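Local coordinates for DUF2520 domain-containing protein (Thermotoga maritima, PDB 2I76) that is of uncharacterised function but binds NADPH, consistent with a dehydrogenase related to the 6-phosphogluconate dehydrogenase family, at residues R209-K219 against V247-E257. Sequence-based numbering, arbitrary orientation.
With NDP (NADPH dihydro-nicotinamide-adenine-dinucleotide phosphate), chain D.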
loop_
_atom_site.group_PDB
_atom_site.type_symbol
_atom_site.label_atom_id
_atom_site.label_comp_id
_atom_site.label_asym_id
_atom_site.label_seq_id
_atom_site.Cartn_x
_atom_site.Cartn_y
_atom_site.Cartn_z
ATOM N N ARG A 209 4.087 2.818 -12.393
ATOM C CA ARG A 209 4.541 1.457 -12.195
ATOM C C ARG A 209 5.059 1.298 -10.775
ATOM O O ARG A 209 5.783 2.155 -10.275
ATOM C CB ARG A 209 5.673 1.136 -13.174
ATOM C CG ARG A 209 5.253 0.943 -14.622
ATOM C CD ARG A 209 6.437 1.197 -15.540
ATOM N NE ARG A 209 6.801 2.617 -15.576
ATOM C CZ ARG A 209 8.039 3.068 -15.757
ATOM N NH1 ARG A 209 9.041 2.212 -15.914
ATOM N NH2 ARG A 209 8.279 4.373 -15.783
ATOM N N VAL A 210 4.689 0.193 -10.136
ATOM C CA VAL A 210 5.126 -0.109 -8.780
ATOM C C VAL A 210 6.549 0.383 -8.527
ATOM O O VAL A 210 6.770 1.217 -7.650
ATOM C CB VAL A 210 5.095 -1.633 -8.513
ATOM C CG1 VAL A 210 5.798 -1.958 -7.203
ATOM C CG2 VAL A 210 3.671 -2.122 -8.465
ATOM N N GLU A 211 7.507 -0.122 -9.305
ATOM C CA GLU A 211 8.905 0.247 -9.124
ATOM C C GLU A 211 9.255 1.716 -9.267
ATOM O O GLU A 211 10.360 2.125 -8.913
ATOM C CB GLU A 211 9.804 -0.574 -10.044
ATOM C CG GLU A 211 9.235 -0.886 -11.411
ATOM C CD GLU A 211 8.176 -1.973 -11.382
ATOM O OE1 GLU A 211 8.381 -3.000 -10.692
ATOM O OE2 GLU A 211 7.141 -1.805 -12.067
ATOM N N CYS A 212 8.328 2.516 -9.781
ATOM C CA CYS A 212 8.585 3.945 -9.939
ATOM C C CYS A 212 8.066 4.714 -8.729
ATOM O O CYS A 212 8.070 5.944 -8.714
ATOM C CB CYS A 212 7.922 4.481 -11.213
ATOM S SG CYS A 212 8.633 3.834 -12.734
ATOM N N SER A 213 7.640 3.980 -7.707
ATOM C CA SER A 213 7.103 4.597 -6.508
ATOM C C SER A 213 8.052 4.506 -5.328
ATOM O O SER A 213 7.728 4.995 -4.251
ATOM C CB SER A 213 5.790 3.932 -6.122
ATOM O OG SER A 213 6.051 2.633 -5.630
ATOM N N LEU A 214 9.211 3.878 -5.511
ATOM C CA LEU A 214 10.162 3.762 -4.409
ATOM C C LEU A 214 10.955 5.063 -4.315
ATOM O O LEU A 214 11.552 5.495 -5.297
ATOM C CB LEU A 214 11.107 2.576 -4.631
ATOM C CG LEU A 214 12.014 2.284 -3.434
ATOM C CD1 LEU A 214 11.184 1.714 -2.315
ATOM C CD2 LEU A 214 13.119 1.329 -3.815
ATOM N N THR A 215 10.966 5.683 -3.134
ATOM C CA THR A 215 11.673 6.951 -2.963
ATOM C C THR A 215 12.728 7.054 -1.864
ATOM O O THR A 215 13.503 8.007 -1.848
ATOM C CB THR A 215 10.692 8.120 -2.695
ATOM O OG1 THR A 215 10.020 7.889 -1.455
ATOM C CG2 THR A 215 9.681 8.264 -3.812
ATOM N N GLY A 216 12.778 6.095 -0.955
ATOM C CA GLY A 216 13.722 6.196 0.153
ATOM C C GLY A 216 15.230 6.376 -0.001
ATOM O O GLY A 216 15.758 6.784 -1.030
ATOM N N PRO A 217 15.955 6.109 1.083
ATOM C CA PRO A 217 17.403 6.226 1.072
ATOM C C PRO A 217 18.082 5.141 0.220
ATOM O O PRO A 217 19.083 5.413 -0.435
ATOM C CB PRO A 217 17.760 6.156 2.556
ATOM C CG PRO A 217 16.637 5.435 3.167
ATOM C CD PRO A 217 15.459 6.012 2.462
ATOM N N VAL A 218 17.558 3.919 0.215
ATOM C CA VAL A 218 18.174 2.888 -0.616
ATOM C C VAL A 218 18.165 3.476 -2.028
ATOM O O VAL A 218 19.193 3.525 -2.692
ATOM C CB VAL A 218 17.382 1.542 -0.579
ATOM C CG1 VAL A 218 18.029 0.517 -1.504
ATOM C CG2 VAL A 218 17.380 0.979 0.824
ATOM N N LYS A 219 16.998 3.957 -2.451
ATOM C CA LYS A 219 16.791 4.584 -3.768
ATOM C C LYS A 219 17.889 5.590 -4.115
ATOM O O LYS A 219 18.474 5.529 -5.201
ATOM C CB LYS A 219 15.432 5.302 -3.797
ATOM C CG LYS A 219 15.132 6.078 -5.068
ATOM C CD LYS A 219 14.841 5.153 -6.222
ATOM C CE LYS A 219 14.050 5.875 -7.300
ATOM N NZ LYS A 219 13.475 4.930 -8.320
ATOM N N VAL A 247 15.099 -4.553 2.198
ATOM C CA VAL A 247 16.170 -3.729 1.669
ATOM C C VAL A 247 16.783 -4.374 0.426
ATOM O O VAL A 247 17.050 -3.710 -0.570
ATOM C CB VAL A 247 17.278 -3.511 2.709
ATOM C CG1 VAL A 247 18.360 -2.609 2.125
ATOM C CG2 VAL A 247 16.692 -2.882 3.952
ATOM N N LYS A 248 17.009 -5.678 0.498
ATOM C CA LYS A 248 17.572 -6.411 -0.616
ATOM C C LYS A 248 16.682 -6.206 -1.858
ATOM O O LYS A 248 17.163 -5.917 -2.949
ATOM C CB LYS A 248 17.660 -7.887 -0.229
ATOM C CG LYS A 248 18.655 -8.702 -1.042
ATOM C CD LYS A 248 18.730 -10.190 -0.614
ATOM C CE LYS A 248 19.131 -10.385 0.852
ATOM N NZ LYS A 248 18.083 -9.863 1.757
ATOM N N LEU A 249 15.370 -6.341 -1.673
ATOM C CA LEU A 249 14.399 -6.168 -2.757
ATOM C C LEU A 249 14.313 -4.722 -3.260
ATOM O O LEU A 249 14.246 -4.472 -4.461
ATOM C CB LEU A 249 13.023 -6.632 -2.279
ATOM C CG LEU A 249 12.845 -8.150 -2.297
ATOM C CD1 LEU A 249 11.675 -8.577 -1.447
ATOM C CD2 LEU A 249 12.634 -8.593 -3.731
ATOM N N LEU A 250 14.296 -3.769 -2.337
ATOM C CA LEU A 250 14.232 -2.367 -2.713
ATOM C C LEU A 250 15.475 -1.969 -3.531
ATOM O O LEU A 250 15.385 -1.212 -4.483
ATOM C CB LEU A 250 14.108 -1.512 -1.451
ATOM C CG LEU A 250 12.887 -1.868 -0.598
ATOM C CD1 LEU A 250 12.837 -0.984 0.643
ATOM C CD2 LEU A 250 11.626 -1.694 -1.428
ATOM N N ARG A 251 16.633 -2.488 -3.150
ATOM C CA ARG A 251 17.873 -2.214 -3.859
ATOM C C ARG A 251 17.733 -2.864 -5.229
ATOM O O ARG A 251 18.464 -2.554 -6.158
ATOM C CB ARG A 251 19.057 -2.838 -3.103
ATOM C CG ARG A 251 20.401 -2.795 -3.823
ATOM C CD ARG A 251 21.479 -3.522 -3.016
ATOM N NE ARG A 251 22.729 -3.673 -3.767
ATOM C CZ ARG A 251 23.769 -4.420 -3.383
ATOM N NH1 ARG A 251 23.744 -5.108 -2.245
ATOM N NH2 ARG A 251 24.846 -4.484 -4.151
ATOM N N GLU A 252 16.776 -3.772 -5.340
ATOM C CA GLU A 252 16.540 -4.490 -6.579
ATOM C C GLU A 252 15.521 -3.718 -7.405
ATOM O O GLU A 252 15.579 -3.696 -8.625
ATOM C CB GLU A 252 16.032 -5.892 -6.240
ATOM C CG GLU A 252 16.078 -6.893 -7.365
ATOM C CD GLU A 252 15.687 -8.275 -6.891
ATOM O OE1 GLU A 252 16.440 -8.857 -6.076
ATOM O OE2 GLU A 252 14.625 -8.772 -7.326
ATOM N N VAL A 253 14.585 -3.071 -6.723
ATOM C CA VAL A 253 13.560 -2.274 -7.393
ATOM C C VAL A 253 14.211 -1.025 -7.967
ATOM O O VAL A 253 13.791 -0.528 -8.999
ATOM C CB VAL A 253 12.437 -1.866 -6.397
ATOM C CG1 VAL A 253 11.457 -0.909 -7.050
ATOM C CG2 VAL A 253 11.709 -3.122 -5.903
ATOM N N ALA A 254 15.256 -0.552 -7.290
ATOM C CA ALA A 254 16.005 0.641 -7.674
ATOM C C ALA A 254 17.009 0.443 -8.811
ATOM O O ALA A 254 17.334 1.402 -9.515
ATOM C CB ALA A 254 16.723 1.187 -6.466
ATOM N N GLU A 255 17.515 -0.783 -8.976
ATOM C CA GLU A 255 18.481 -1.096 -10.040
ATOM C C GLU A 255 17.739 -1.382 -11.345
ATOM O O GLU A 255 18.219 -1.072 -12.434
ATOM C CB GLU A 255 19.336 -2.320 -9.676
ATOM C CG GLU A 255 20.269 -2.135 -8.487
ATOM C CD GLU A 255 20.969 -3.433 -8.086
ATOM O OE1 GLU A 255 20.266 -4.433 -7.828
ATOM O OE2 GLU A 255 22.220 -3.453 -8.020
ATOM N N SER A 256 16.571 -1.995 -11.228
ATOM C CA SER A 256 15.778 -2.293 -12.401
ATOM C C SER A 256 15.638 -1.004 -13.193
ATOM O O SER A 256 15.675 -1.020 -14.421
ATOM C CB SER A 256 14.397 -2.788 -11.992
ATOM O OG SER A 256 13.726 -1.798 -11.231
ATOM N N GLU A 257 15.478 0.110 -12.480
ATOM C CA GLU A 257 15.327 1.421 -13.106
ATOM C C GLU A 257 16.641 1.893 -13.723
ATOM O O GLU A 257 16.633 2.598 -14.735
ATOM C CB GLU A 257 14.845 2.455 -12.087
ATOM C CG GLU A 257 13.578 2.076 -11.335
ATOM C CD GLU A 257 12.437 1.679 -12.254
ATOM O OE1 GLU A 257 12.493 0.567 -12.831
ATOM O OE2 GLU A 257 11.481 2.480 -12.402
HETATM P PA NDP D . 16.774 13.476 -5.208
HETATM O O1A NDP D . 15.705 13.471 -6.185
HETATM O O2A NDP D . 17.876 12.431 -5.155
HETATM O O5B NDP D . 17.448 14.973 -5.258
HETATM C C5B NDP D . 18.018 15.461 -6.479
HETATM C C4B NDP D . 18.550 16.827 -6.092
HETATM O O4B NDP D . 19.772 16.450 -5.346
HETATM C C3B NDP D . 19.074 17.658 -7.204
HETATM O O3B NDP D . 19.035 19.053 -6.799
HETATM C C2B NDP D . 20.435 17.265 -7.442
HETATM O O2B NDP D . 21.279 18.090 -8.247
HETATM C C1B NDP D . 20.880 17.031 -6.065
HETATM N N9A NDP D . 22.080 16.161 -6.138
HETATM C C8A NDP D . 22.199 14.858 -6.692
HETATM N N7A NDP D . 23.438 14.418 -6.580
HETATM C C5A NDP D . 24.152 15.408 -5.958
HETATM C C6A NDP D . 25.525 15.573 -5.552
HETATM N N6A NDP D . 26.414 14.603 -5.775
HETATM N N1A NDP D . 25.926 16.728 -4.931
HETATM C C2A NDP D . 25.028 17.731 -4.695
HETATM N N3A NDP D . 23.717 17.671 -5.046
HETATM C C4A NDP D . 23.337 16.476 -5.675
HETATM O O3 NDP D . 16.196 13.636 -3.763
HETATM P PN NDP D . 15.337 13.107 -2.451
HETATM O O1N NDP D . 15.810 11.736 -2.571
HETATM O O2N NDP D . 13.984 13.495 -2.963
HETATM O O5D NDP D . 15.507 13.744 -1.007
HETATM C C5D NDP D . 16.630 14.611 -0.668
HETATM C C4D NDP D . 16.422 15.033 0.817
HETATM O O4D NDP D . 15.026 14.965 1.139
HETATM C C3D NDP D . 17.139 14.130 1.823
HETATM O O3D NDP D . 17.729 14.942 2.838
HETATM C C2D NDP D . 16.081 13.187 2.325
HETATM O O2D NDP D . 16.459 12.662 3.588
HETATM C C1D NDP D . 14.811 14.134 2.282
HETATM N N1N NDP D . 13.496 13.418 2.120
HETATM C C2N NDP D . 13.439 12.241 1.289
HETATM C C3N NDP D . 12.144 11.569 1.181
HETATM C C7N NDP D . 12.022 10.353 0.345
HETATM O O7N NDP D . 11.557 9.254 0.763
HETATM N N7N NDP D . 12.424 10.393 -0.964
HETATM C C4N NDP D . 11.030 12.121 1.889
HETATM C C5N NDP D . 11.109 13.252 2.678
HETATM C C6N NDP D . 12.342 13.909 2.797
HETATM P P2B NDP D . 20.869 18.722 -9.598
HETATM O O1X NDP D . 22.102 19.423 -9.958
HETATM O O2X NDP D . 19.718 19.658 -9.410
HETATM O O3X NDP D . 20.512 17.628 -10.608
#
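L214 and V218 pack against helix 241-258 in the all-helical C-terminal domain, whose family belongs to the 6-phosphogluconate dehydrogenase C-terminal clan. Segment 209-219, a 3-10 turn at 210-212 followed by a loop and the start of helix 217-220, lies along one side of 247-257. The side chain of L214 crosses that of L250 at about a right angle. With its CG anti to the backbone N (chi1 -173°), L214 sends CD1 to CD2 of L250 at 3.5 Å and CD2 to the L250 carbonyl O, also at 3.5 Å. V218 splits its branches: CG1 sits over the helix backbone, 3.6 Å from R251 CA, while CG2 meets V247 CG1 at 3.9 Å. W223 and V226 of helix 223-237 also touch V218. Farther along, V253 CG1 meets E211 CB at 3.4 Å; the E211 carboxylate leads away from the helix and forms a salt bridge with K179 of the second subunit. E257, bent at chi2 (-52°), brings its carboxylate beside the 3-10 turn, OE2 lying 3.2 Å from C212 SG. The positive ends of R209 and K219 lie nearby without forming salt bridges to it, and probably favour its negative charge. Shortened to an alanine here, the E257 side chain would be likely to leave those two charged ends without their nearby carboxylate and to open a gap beside E211. On the side of the loop turned from the helix, T215 meets the cofactor, which is also hydrogen-bonded by R220 and by T10, R33 and D68 of the second subunit, so the site spans the dimer interface. There the nicotinamide amide N7N of NADPH donates a hydrogen bond to T215 O at 2.8 Å, bent to 133° at the hydrogen.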